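Local structure of dihydrofolate reductase (4M7U) at residues N65-V70 / G81-H86; H45-L50 / D96-V101; D119-T124 / I139-W144; E145-V150 / Y164-R169. The protein probably catalyses the NADPH-dependent reduction of 7,8-dihydrofolate to 5,6,7,8-tetrahydrofolate, a key step of folate metabolism, and binds NADP(H). All blocks are in the same frame, centred on the assembly; numbering follows the deposited sequence.

How the contacts relate
The four contacts sample one mixed sheet from edge to edge; contacts 1 and 3 are partly buried, contacts 2 and 4 lie at the surface. Contact 1 pairs its outermost parallel strand with the next one in, and contact 2, which it touches through strands 67-71 and 47-51, lies where the chain leaves helix 88-97. On the opposite side of the chain's centre from contact 1, contacts 3 and 4 lie on the neighbouring strands 120-126 and 162-169 and meet through the salt bridge of Arg123 with Glu165. Chemistry follows place: contact 1 adds aliphatic packing to parallel bonds, contact 2 is mostly polar, contact 3 apolar around indole rings, and contact 4 an antiparallel pairing with water-linked charges.

Contact 1: residues N65-V70 / G81-H86; sequences NRTTIV and GVLVMH. With NAP (NADP nicotinamide-adenine-dinucleotide phosphate), chain B.
Parallel pairing at the edge of the central dihydrofolate reductase sheet brings strand 83-85, an outermost strand, against strand 67-70. Ile69 lies opposite Leu83 and Val70 opposite Val84, and the backbone bonds zigzag between them: Leu83 N gives to Thr68 O, Val70 N to Leu83 O at 2.8 Å, and Met85 N to Val70 O at 2.9 Å. Before the first of these bonds, a water accepts from Thr68 N at 2.9 Å and lies beside Gly81 O. The two sheet faces are filled differently. On that of Ile69, the extended Met85 side chain crosses over Ile69, with Met85 CE 3.7 Å from Ile69 CD1 and Met85 CG and SD against Ile69 CG2; Leu83 CB covers Ile69 CG1, and Leu83 CD1 reaches Thr67 CG2. On that of Val70, Val70 CG2 stands anti to its carbonyl carbon (chi1 178° places CG1 anti to N) and meets Val82 CG2 at 3.8 Å. His86 belongs to the cofactor pocket, its O 3.3 Å from NAP C2A. Helix 88-97 covers the Ile69 face, Ile91 and Tyr94 on Ile69, Glu90 and Tyr94 on Met85; Phe55 of helix 52-57 packs on Val70 and Val82, and strand 47-51 flanks strand 67-71.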
# COMPACT_ATOMS: atom_id res chain seq x y z
N ASN A 65 -10.28 -1.19 13.29
CA ASN A 65 -9.91 -2.61 13.30
C ASN A 65 -8.64 -2.99 12.53
O ASN A 65 -8.50 -4.14 12.10
CB ASN A 65 -11.10 -3.45 12.85
CG ASN A 65 -12.36 -3.16 13.64
OD1 ASN A 65 -12.47 -3.56 14.80
ND2 ASN A 65 -13.31 -2.46 13.03
N ARG A 66 -7.73 -2.03 12.34
CA ARG A 66 -6.36 -2.27 11.87
C ARG A 66 -5.43 -1.40 12.70
O ARG A 66 -5.87 -0.40 13.27
CB ARG A 66 -6.19 -1.78 10.43
CG ARG A 66 -7.14 -2.34 9.45
CD ARG A 66 -7.57 -1.30 8.46
NE ARG A 66 -8.47 -1.92 7.49
CZ ARG A 66 -9.77 -2.09 7.69
NH1 ARG A 66 -10.34 -1.67 8.80
NH2 ARG A 66 -10.50 -2.69 6.75
N THR A 67 -4.15 -1.75 12.74
CA THR A 67 -3.16 -0.82 13.25
C THR A 67 -2.57 -0.08 12.04
O THR A 67 -2.13 -0.72 11.09
CB THR A 67 -2.02 -1.56 13.99
OG1 THR A 67 -2.54 -2.22 15.15
CG2 THR A 67 -0.92 -0.58 14.42
N THR A 68 -2.59 1.25 12.08
CA THR A 68 -1.92 2.05 11.05
C THR A 68 -0.61 2.63 11.59
O THR A 68 -0.57 3.16 12.71
CB THR A 68 -2.80 3.19 10.57
OG1 THR A 68 -4.02 2.66 10.02
CG2 THR A 68 -2.08 4.03 9.49
N ILE A 69 0.47 2.51 10.80
CA ILE A 69 1.72 3.22 11.12
C ILE A 69 1.95 4.38 10.13
O ILE A 69 1.89 4.18 8.91
CB ILE A 69 2.94 2.28 11.07
CG1 ILE A 69 2.82 1.15 12.11
CG2 ILE A 69 4.23 3.06 11.30
CD1 ILE A 69 3.78 -0.01 11.87
N VAL A 70 2.18 5.60 10.64
CA VAL A 70 2.54 6.72 9.76
C VAL A 70 4.05 6.99 9.80
O VAL A 70 4.64 7.09 10.89
CB VAL A 70 1.75 8.00 10.07
CG1 VAL A 70 2.19 9.12 9.17
CG2 VAL A 70 0.26 7.75 9.87
N GLY A 81 -4.86 8.11 16.69
CA GLY A 81 -5.09 6.68 16.51
C GLY A 81 -4.09 5.93 15.65
O GLY A 81 -4.40 4.85 15.14
N VAL A 82 -2.88 6.47 15.47
CA VAL A 82 -1.87 5.78 14.68
C VAL A 82 -0.54 5.72 15.42
O VAL A 82 -0.25 6.55 16.28
CB VAL A 82 -1.66 6.43 13.29
CG1 VAL A 82 -2.98 6.54 12.53
CG2 VAL A 82 -1.04 7.79 13.45
N LEU A 83 0.26 4.71 15.12
CA LEU A 83 1.64 4.69 15.55
C LEU A 83 2.37 5.61 14.58
O LEU A 83 1.98 5.73 13.41
CB LEU A 83 2.21 3.27 15.47
CG LEU A 83 1.47 2.22 16.29
CD1 LEU A 83 2.11 0.84 16.18
CD2 LEU A 83 1.47 2.66 17.73
N VAL A 84 3.42 6.26 15.06
CA VAL A 84 4.24 7.10 14.21
C VAL A 84 5.64 6.56 14.28
O VAL A 84 6.15 6.31 15.37
CB VAL A 84 4.27 8.55 14.72
CG1 VAL A 84 5.20 9.38 13.86
CG2 VAL A 84 2.87 9.16 14.69
N MET A 85 6.28 6.34 13.14
CA MET A 85 7.65 5.84 13.14
C MET A 85 8.51 6.69 12.21
O MET A 85 7.98 7.49 11.42
CB MET A 85 7.71 4.35 12.76
CG MET A 85 7.09 3.42 13.80
SD MET A 85 7.20 1.66 13.40
CE MET A 85 6.02 1.00 14.61
N HIS A 86 9.83 6.53 12.30
CA HIS A 86 10.72 7.53 11.69
C HIS A 86 11.81 6.98 10.78
O HIS A 86 12.73 7.70 10.41
CB HIS A 86 11.35 8.40 12.78
CG HIS A 86 10.36 8.98 13.74
ND1 HIS A 86 9.63 10.11 13.46
CD2 HIS A 86 9.97 8.57 14.97
CE1 HIS A 86 8.84 10.38 14.49
NE2 HIS A 86 9.02 9.46 15.41
PA NAP B . 4.24 9.53 0.63
O1A NAP B . 5.17 8.35 0.22
O2A NAP B . 2.85 9.06 1.01
O5B NAP B . 4.83 10.24 1.90
C5B NAP B . 6.12 10.79 1.86
C4B NAP B . 6.59 11.17 3.22
O4B NAP B . 6.62 10.05 4.22
C3B NAP B . 7.84 11.98 3.43
O3B NAP B . 7.93 13.29 2.99
C2B NAP B . 8.16 11.69 4.85
O2B NAP B . 7.56 12.43 5.85
C1B NAP B . 7.98 10.19 4.79
N9A NAP B . 8.89 9.09 4.76
C8A NAP B . 9.02 8.26 3.72
N7A NAP B . 10.13 7.41 4.00
C5A NAP B . 10.67 7.79 5.23
C6A NAP B . 11.75 7.29 5.97
N6A NAP B . 12.52 6.19 5.45
N1A NAP B . 12.04 7.85 7.14
C2A NAP B . 11.29 8.89 7.63
N3A NAP B . 10.21 9.39 6.90
C4A NAP B . 9.93 8.82 5.72
O3 NAP B . 4.15 10.64 -0.49
PN NAP B . 4.38 10.41 -2.04
O1N NAP B . 5.89 10.11 -2.31
O2N NAP B . 3.54 9.27 -2.59
O5D NAP B . 3.89 11.75 -2.73
C5D NAP B . 2.90 12.48 -2.05
C4D NAP B . 2.87 13.99 -2.24
O4D NAP B . 3.91 14.64 -3.07
C3D NAP B . 1.56 14.71 -2.54
O3D NAP B . 1.03 15.52 -1.63
C2D NAP B . 1.74 15.28 -3.92
O2D NAP B . 0.96 16.33 -4.37
C1D NAP B . 3.23 15.35 -4.16
N1N NAP B . 3.88 15.49 -5.44
C2N NAP B . 3.76 16.60 -6.37
C3N NAP B . 4.62 16.65 -7.63
C7N NAP B . 4.97 18.00 -8.15
O7N NAP B . 5.23 18.88 -7.34
N7N NAP B . 4.60 18.36 -9.48
C4N NAP B . 5.36 15.38 -8.13
C5N NAP B . 5.18 14.15 -7.21
C6N NAP B . 4.31 14.21 -5.94
P2B NAP B . 8.24 13.78 6.29
O1X NAP B . 8.32 14.74 5.06
O2X NAP B . 7.35 14.43 7.38
O3X NAP B . 9.63 13.47 6.79
O HOH W 1 -4.21 2.43 14.14

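Contact 2: residues H45-L50 / D96-V101; sequences HNTLVL and DKYEGV
The Tyr98 ring is approached from both faces: Thr47 OG1 sits 3.1 Å above one, displaced toward the rim, and Gly100 N, two residues on from the tyrosine, lies over the opposite one, likewise offset. CB leaves the backbone toward strand 47-50 and CG is anti to the backbone N (chi1 180°); the hydroxyl ends by the backbone of His45 and Asn46, where Tyr98 OH gives a weak hydrogen bond to His45 O at 3.3 Å. Thr47 OG1 is closest to Tyr98 CZ, at 3.1 Å, but its hydrogen bond is with Tyr94 OH of helix 88-97, whose ring also meets that of Tyr98. Beside the ring two stronger bonds join the segments. Val101 N gives to Asn46 OD1 at 3.0 Å, nearly straight at hydrogen (166°) but coming from above the amide plane, 56° out of it. Thr47 N in turn gives to Val101 O at 3.1 Å. The other end of the amide is held too, since Asn46 ND2 bonds to Lys42 O, which fixes the rotation of the group. The asparagine amide thus satisfies the Val101 N-H in the way a backbone carbonyl could, next to the parallel pairing of strands 47-51 and 101-104.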
# COMPACT_ATOMS: atom_id res chain seq x y z
N HIS A 45 -7.60 -6.19 10.46
CA HIS A 45 -6.86 -6.92 11.50
C HIS A 45 -5.37 -7.08 11.21
O HIS A 45 -4.69 -7.86 11.89
CB HIS A 45 -7.51 -8.28 11.80
CG HIS A 45 -8.98 -8.18 12.10
ND1 HIS A 45 -9.92 -8.99 11.50
CD2 HIS A 45 -9.66 -7.34 12.92
CE1 HIS A 45 -11.12 -8.66 11.94
NE2 HIS A 45 -11.00 -7.66 12.80
N ASN A 46 -4.85 -6.35 10.22
CA ASN A 46 -3.41 -6.31 10.00
C ASN A 46 -2.80 -4.94 10.34
O ASN A 46 -3.42 -4.13 11.04
CB ASN A 46 -3.06 -6.69 8.55
CG ASN A 46 -3.24 -8.18 8.29
OD1 ASN A 46 -2.72 -9.02 9.04
ND2 ASN A 46 -3.99 -8.51 7.25
N THR A 47 -1.59 -4.69 9.86
CA THR A 47 -0.98 -3.38 9.99
C THR A 47 -0.87 -2.71 8.62
O THR A 47 -0.54 -3.35 7.62
CB THR A 47 0.39 -3.45 10.69
OG1 THR A 47 0.21 -3.99 12.00
CG2 THR A 47 1.01 -2.06 10.80
N LEU A 48 -1.19 -1.42 8.57
CA LEU A 48 -1.10 -0.65 7.35
C LEU A 48 -0.04 0.46 7.52
O LEU A 48 -0.11 1.24 8.48
CB LEU A 48 -2.46 -0.04 7.01
CG LEU A 48 -2.49 0.86 5.78
CD1 LEU A 48 -2.24 0.03 4.51
CD2 LEU A 48 -3.80 1.63 5.69
N VAL A 49 0.93 0.52 6.61
CA VAL A 49 2.01 1.53 6.68
C VAL A 49 1.79 2.60 5.63
O VAL A 49 1.67 2.29 4.44
CB VAL A 49 3.41 0.90 6.44
CG1 VAL A 49 4.51 1.96 6.52
CG2 VAL A 49 3.67 -0.21 7.45
N LEU A 50 1.74 3.87 6.06
CA LEU A 50 1.51 4.99 5.15
C LEU A 50 2.54 6.11 5.34
O LEU A 50 2.83 6.51 6.47
CB LEU A 50 0.10 5.57 5.38
CG LEU A 50 -1.12 4.67 5.18
CD1 LEU A 50 -2.39 5.43 5.57
CD2 LEU A 50 -1.18 4.25 3.73
N ASP A 96 9.05 -7.52 11.68
CA ASP A 96 9.71 -8.77 12.06
C ASP A 96 8.99 -9.48 13.20
O ASP A 96 8.83 -10.70 13.19
CB ASP A 96 11.17 -8.49 12.45
CG ASP A 96 11.84 -9.69 13.08
OD1 ASP A 96 12.11 -10.67 12.35
OD2 ASP A 96 12.12 -9.65 14.30
N LYS A 97 8.52 -8.71 14.17
CA LYS A 97 7.92 -9.30 15.36
C LYS A 97 6.40 -9.20 15.42
O LYS A 97 5.78 -9.65 16.39
CB LYS A 97 8.56 -8.69 16.61
CG LYS A 97 10.07 -8.81 16.58
CD LYS A 97 10.65 -8.84 17.98
CE LYS A 97 12.08 -9.35 17.97
NZ LYS A 97 12.64 -9.38 19.35
N TYR A 98 5.79 -8.63 14.38
CA TYR A 98 4.33 -8.55 14.31
C TYR A 98 3.78 -9.89 13.82
O TYR A 98 4.34 -10.51 12.89
CB TYR A 98 3.88 -7.40 13.39
CG TYR A 98 2.38 -7.24 13.25
CD1 TYR A 98 1.58 -6.93 14.36
CD2 TYR A 98 1.77 -7.38 12.01
CE1 TYR A 98 0.20 -6.78 14.22
CE2 TYR A 98 0.40 -7.23 11.87
CZ TYR A 98 -0.38 -6.92 12.97
OH TYR A 98 -1.74 -6.78 12.82
N GLU A 99 2.69 -10.35 14.45
CA GLU A 99 2.12 -11.67 14.18
C GLU A 99 1.34 -11.78 12.87
O GLU A 99 1.16 -12.87 12.34
CB GLU A 99 1.24 -12.15 15.35
CG GLU A 99 1.82 -11.94 16.75
CD GLU A 99 3.00 -12.86 17.07
OE1 GLU A 99 3.90 -13.03 16.22
OE2 GLU A 99 3.02 -13.42 18.20
N GLY A 100 0.87 -10.65 12.35
CA GLY A 100 0.12 -10.64 11.10
C GLY A 100 0.93 -10.05 9.96
O GLY A 100 2.16 -10.04 10.01
N VAL A 101 0.25 -9.55 8.93
CA VAL A 101 0.95 -9.03 7.77
C VAL A 101 1.11 -7.51 7.92
O VAL A 101 0.20 -6.83 8.41
CB VAL A 101 0.19 -9.36 6.44
CG1 VAL A 101 1.02 -8.92 5.22
CG2 VAL A 101 -0.13 -10.84 6.34

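Contact 3: residues D119-T124 / I139-W144; sequences DVLYRT and IDWSVW
A small apolar cluster, where the loop 139-143 and the first residue of strand 144-151 lie over strand 120-126, centres on Leu121 and the Trp144 indole. Leu121 CG stands 3.6 Å from the centroid of the six-membered ring of Trp144 and 2° off its normal, a CH-pi contact squarely over the face. Leu121 CD1 extends across the fused bond, 3.6 Å from Trp144 CD2, while Leu121 CD2 spreads the other way to Trp144 CZ2, so that both methyls lie against the indole. The rim is engaged as well: Trp144 CH2 points at the peptide joining Asp119 and Val120, with Asp119 C 3.5 Å away in the plane of the ring. Leu121 CD1 has further neighbours in Trp141 CZ3, at 4.0 Å, and Ile139 CD1, the latter lying 3.7 Å above the Trp141 ring, over its centre. An Asx turn shapes the loop, Asp140 OD2 accepting from Ser142 N at 3.1 Å and from Ser142 OG at 2.6 Å. Arg123 comes near Trp141 only loosely, its charge being paired with Glu165 of strand 162-169. Ile115 packs on Leu121, Ile139 and Trp144 together, Tyr167 meets Trp141, and strand 9-17 borders strand 120-126 on the side away from strand 162-169.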
# COMPACT_ATOMS: atom_id res chain seq x y z
N ASP A 119 7.32 -9.29 0.14
CA ASP A 119 7.25 -10.66 -0.39
C ASP A 119 6.12 -10.86 -1.37
O ASP A 119 6.06 -11.88 -2.04
CB ASP A 119 7.10 -11.65 0.74
CG ASP A 119 8.40 -11.89 1.46
OD1 ASP A 119 9.45 -11.95 0.77
OD2 ASP A 119 8.38 -11.98 2.71
N VAL A 120 5.21 -9.89 -1.45
CA VAL A 120 4.11 -9.99 -2.41
C VAL A 120 3.65 -8.59 -2.77
O VAL A 120 3.73 -7.69 -1.93
CB VAL A 120 2.93 -10.83 -1.83
CG1 VAL A 120 2.57 -10.35 -0.46
CG2 VAL A 120 1.70 -10.78 -2.74
N LEU A 121 3.21 -8.41 -4.02
CA LEU A 121 2.58 -7.18 -4.50
C LEU A 121 1.14 -7.47 -4.90
O LEU A 121 0.87 -8.38 -5.71
CB LEU A 121 3.34 -6.62 -5.71
CG LEU A 121 4.86 -6.46 -5.55
CD1 LEU A 121 5.46 -5.96 -6.86
CD2 LEU A 121 5.20 -5.49 -4.40
N TYR A 122 0.21 -6.71 -4.34
CA TYR A 122 -1.18 -6.73 -4.78
C TYR A 122 -1.48 -5.45 -5.53
O TYR A 122 -1.55 -4.37 -4.93
CB TYR A 122 -2.11 -6.83 -3.58
CG TYR A 122 -1.96 -8.11 -2.79
CD1 TYR A 122 -1.52 -8.09 -1.48
CD2 TYR A 122 -2.27 -9.34 -3.36
CE1 TYR A 122 -1.39 -9.26 -0.74
CE2 TYR A 122 -2.15 -10.53 -2.63
CZ TYR A 122 -1.71 -10.47 -1.33
OH TYR A 122 -1.58 -11.64 -0.60
N ARG A 123 -1.65 -5.55 -6.84
CA ARG A 123 -1.90 -4.36 -7.66
C ARG A 123 -3.24 -4.41 -8.36
O ARG A 123 -3.58 -5.41 -9.03
CB ARG A 123 -0.80 -4.19 -8.72
CG ARG A 123 -1.02 -2.96 -9.62
CD ARG A 123 0.16 -2.74 -10.56
NE ARG A 123 0.10 -3.61 -11.73
CZ ARG A 123 0.77 -3.39 -12.86
NH1 ARG A 123 1.55 -2.32 -12.97
NH2 ARG A 123 0.63 -4.23 -13.88
N THR A 124 -4.01 -3.34 -8.22
CA THR A 124 -5.24 -3.19 -9.00
C THR A 124 -4.94 -2.30 -10.20
O THR A 124 -4.70 -1.10 -10.04
CB THR A 124 -6.37 -2.55 -8.19
OG1 THR A 124 -6.69 -3.38 -7.06
CG2 THR A 124 -7.62 -2.35 -9.07
N ILE A 139 10.49 0.62 -9.96
CA ILE A 139 11.08 -0.40 -9.11
C ILE A 139 11.78 -1.45 -9.94
O ILE A 139 11.62 -1.49 -11.17
CB ILE A 139 10.02 -1.10 -8.24
CG1 ILE A 139 9.12 -1.97 -9.11
CG2 ILE A 139 9.21 -0.07 -7.46
CD1 ILE A 139 8.22 -2.89 -8.32
N ASP A 140 12.54 -2.31 -9.28
CA ASP A 140 13.15 -3.44 -9.96
C ASP A 140 12.10 -4.52 -10.19
O ASP A 140 11.80 -5.30 -9.29
CB ASP A 140 14.31 -4.00 -9.12
CG ASP A 140 15.00 -5.18 -9.80
OD1 ASP A 140 15.75 -5.91 -9.12
OD2 ASP A 140 14.77 -5.38 -11.02
N TRP A 141 11.56 -4.59 -11.40
CA TRP A 141 10.56 -5.62 -11.71
C TRP A 141 11.16 -7.00 -12.03
O TRP A 141 10.42 -7.99 -12.14
CB TRP A 141 9.67 -5.17 -12.87
CG TRP A 141 8.63 -4.13 -12.50
CD1 TRP A 141 8.69 -2.78 -12.74
CD2 TRP A 141 7.36 -4.37 -11.85
NE1 TRP A 141 7.54 -2.17 -12.27
CE2 TRP A 141 6.72 -3.11 -11.73
CE3 TRP A 141 6.73 -5.51 -11.36
CZ2 TRP A 141 5.45 -2.98 -11.14
CZ3 TRP A 141 5.47 -5.38 -10.79
CH2 TRP A 141 4.84 -4.12 -10.69
N SER A 142 12.48 -7.08 -12.16
CA SER A 142 13.14 -8.33 -12.56
C SER A 142 13.06 -9.42 -11.51
O SER A 142 13.16 -10.61 -11.84
CB SER A 142 14.60 -8.08 -12.94
OG SER A 142 15.38 -7.74 -11.81
N VAL A 143 12.84 -9.04 -10.26
CA VAL A 143 12.72 -10.02 -9.17
C VAL A 143 11.27 -10.44 -8.88
O VAL A 143 11.00 -11.26 -8.00
CB VAL A 143 13.39 -9.50 -7.88
CG1 VAL A 143 14.86 -9.23 -8.12
CG2 VAL A 143 12.69 -8.23 -7.38
N TRP A 144 10.33 -9.88 -9.65
CA TRP A 144 8.91 -10.17 -9.46
C TRP A 144 8.34 -10.89 -10.68
O TRP A 144 8.75 -10.63 -11.81
CB TRP A 144 8.13 -8.86 -9.23
CG TRP A 144 8.46 -8.17 -7.91
CD1 TRP A 144 9.28 -7.09 -7.71
CD2 TRP A 144 7.98 -8.55 -6.62
NE1 TRP A 144 9.32 -6.77 -6.37
CE2 TRP A 144 8.53 -7.65 -5.68
CE3 TRP A 144 7.12 -9.56 -6.16
CZ2 TRP A 144 8.27 -7.74 -4.31
CZ3 TRP A 144 6.85 -9.65 -4.81
CH2 TRP A 144 7.42 -8.74 -3.89

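Contact 4: residues E145-V150 / Y164-R169; sequences EKVATV and YETYHR
Between Lys146 and Ala148 the pairing of strands 145-150 and 164-169 is packed closely around a classic beta bulge: Val147 and Ala148 both face Thr166, whose O accepts from Val147 N at 2.8 Å and, weakly, from Ala148 N. At the bulge the Val147 side chain lies across His168 at about a right angle, and Val147 CG2, placed between N and the carbonyl carbon (CG1 chi1 -55°), lies over the centre of the imidazole, 3.6 Å from its centroid. On the other face of the sheet the Lys146 chain crosses Tyr167 obliquely, Lys146 CB coming within 3.7 Å of Tyr167 CE2. Regular antiparallel bonds continue beyond the bulge, as between Tyr164 N and Val150 O at 2.9 Å, beside which Val150 CG1 rests on Tyr164 CB.

The solvent side, at the tip of Lys146 and at Glu145, is looser and water-bridged. Lys146 NZ and Glu165 OE2 form a long salt bridge of 3.6 Å, with two waters that both accept from NZ and donate to OE2; one also lies by Thr149 OG1, the other donates to Tyr167 OH. Glu165 OE1, in contrast, is gripped by Tyr167 OH at 2.6 Å, its second partner being Arg123. A third water links Glu145 OE2 with Arg169 O. The whole is the C-terminal beta hairpin of the dihydrofolate reductase fold, a bulge shifting its register by one residue.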
# COMPACT_ATOMS: atom_id res chain seq x y z
N GLU A 145 7.38 -11.79 -10.45
CA GLU A 145 6.57 -12.36 -11.54
C GLU A 145 5.09 -12.45 -11.14
O GLU A 145 4.76 -12.63 -9.96
CB GLU A 145 7.11 -13.73 -11.96
CG GLU A 145 6.74 -14.84 -10.99
CD GLU A 145 7.52 -16.12 -11.22
OE1 GLU A 145 8.00 -16.34 -12.36
OE2 GLU A 145 7.66 -16.90 -10.25
N LYS A 146 4.20 -12.31 -12.12
CA LYS A 146 2.77 -12.30 -11.85
C LYS A 146 2.27 -13.72 -11.67
O LYS A 146 2.40 -14.55 -12.57
CB LYS A 146 2.01 -11.61 -12.98
CG LYS A 146 0.51 -11.39 -12.67
CD LYS A 146 -0.13 -10.33 -13.58
CE LYS A 146 -0.15 -10.78 -15.04
NZ LYS A 146 -0.78 -9.75 -15.92
N VAL A 147 1.70 -14.02 -10.50
CA VAL A 147 1.26 -15.38 -10.22
C VAL A 147 -0.26 -15.53 -10.29
O VAL A 147 -0.78 -16.64 -10.36
CB VAL A 147 1.82 -15.90 -8.87
CG1 VAL A 147 3.33 -15.78 -8.87
CG2 VAL A 147 1.23 -15.13 -7.69
N ALA A 148 -0.96 -14.41 -10.28
CA ALA A 148 -2.41 -14.43 -10.38
C ALA A 148 -2.96 -13.15 -11.01
O ALA A 148 -2.34 -12.08 -10.91
CB ALA A 148 -3.04 -14.68 -9.01
N THR A 149 -4.10 -13.29 -11.67
CA THR A 149 -4.81 -12.14 -12.22
C THR A 149 -6.28 -12.49 -12.34
O THR A 149 -6.63 -13.61 -12.75
CB THR A 149 -4.20 -11.67 -13.58
OG1 THR A 149 -4.79 -10.42 -13.97
CG2 THR A 149 -4.41 -12.72 -14.69
N VAL A 150 -7.13 -11.55 -11.94
CA VAL A 150 -8.58 -11.70 -12.11
C VAL A 150 -9.22 -10.37 -12.52
O VAL A 150 -8.96 -9.31 -11.92
CB VAL A 150 -9.25 -12.28 -10.83
CG1 VAL A 150 -9.01 -11.38 -9.65
CG2 VAL A 150 -10.75 -12.45 -11.02
N TYR A 164 -7.22 -7.27 -10.95
CA TYR A 164 -6.58 -7.49 -9.67
C TYR A 164 -5.41 -8.46 -9.86
O TYR A 164 -5.62 -9.65 -10.15
CB TYR A 164 -7.57 -8.07 -8.66
CG TYR A 164 -8.72 -7.14 -8.31
CD1 TYR A 164 -9.93 -7.20 -9.00
CD2 TYR A 164 -8.59 -6.20 -7.29
CE1 TYR A 164 -10.99 -6.35 -8.67
CE2 TYR A 164 -9.65 -5.34 -6.96
CZ TYR A 164 -10.84 -5.42 -7.65
OH TYR A 164 -11.88 -4.57 -7.33
N GLU A 165 -4.19 -7.96 -9.67
CA GLU A 165 -3.00 -8.77 -9.93
C GLU A 165 -2.23 -9.10 -8.66
O GLU A 165 -2.17 -8.30 -7.73
CB GLU A 165 -2.08 -8.03 -10.91
CG GLU A 165 -2.75 -7.58 -12.19
CD GLU A 165 -1.80 -6.80 -13.09
OE1 GLU A 165 -0.79 -6.27 -12.57
OE2 GLU A 165 -2.05 -6.74 -14.32
N THR A 166 -1.60 -10.28 -8.64
CA THR A 166 -0.71 -10.67 -7.55
C THR A 166 0.68 -11.00 -8.09
O THR A 166 0.81 -11.75 -9.06
CB THR A 166 -1.27 -11.91 -6.82
OG1 THR A 166 -2.62 -11.66 -6.43
CG2 THR A 166 -0.42 -12.25 -5.58
N TYR A 167 1.72 -10.43 -7.48
CA TYR A 167 3.11 -10.74 -7.84
C TYR A 167 3.84 -11.40 -6.66
O TYR A 167 3.60 -11.05 -5.50
CB TYR A 167 3.85 -9.48 -8.29
CG TYR A 167 3.27 -8.82 -9.53
CD1 TYR A 167 2.12 -8.06 -9.46
CD2 TYR A 167 3.88 -8.97 -10.77
CE1 TYR A 167 1.59 -7.45 -10.58
CE2 TYR A 167 3.36 -8.37 -11.90
CZ TYR A 167 2.21 -7.62 -11.80
OH TYR A 167 1.68 -7.02 -12.91
N HIS A 168 4.70 -12.38 -6.96
CA HIS A 168 5.52 -13.04 -5.94
C HIS A 168 6.97 -12.91 -6.41
O HIS A 168 7.22 -12.62 -7.58
CB HIS A 168 5.18 -14.53 -5.80
CG HIS A 168 3.89 -14.83 -5.08
ND1 HIS A 168 3.39 -16.10 -4.97
CD2 HIS A 168 3.01 -14.01 -4.44
CE1 HIS A 168 2.25 -16.06 -4.29
NE2 HIS A 168 2.00 -14.82 -3.96
N ARG A 169 7.92 -13.14 -5.51
CA ARG A 169 9.33 -13.05 -5.89
C ARG A 169 9.80 -14.26 -6.69
O ARG A 169 9.34 -15.38 -6.43
CB ARG A 169 10.22 -12.83 -4.66
CG ARG A 169 10.21 -11.38 -4.19
CD ARG A 169 11.14 -11.09 -3.04
NE ARG A 169 11.16 -9.65 -2.80
CZ ARG A 169 12.04 -8.81 -3.32
NH1 ARG A 169 13.02 -9.28 -4.09
NH2 ARG A 169 11.96 -7.51 -3.05
O HOH W 2 6.99 -16.99 -7.75
O HOH W 3 -3.54 -8.76 -15.36
O HOH W 4 0.59 -7.13 -15.85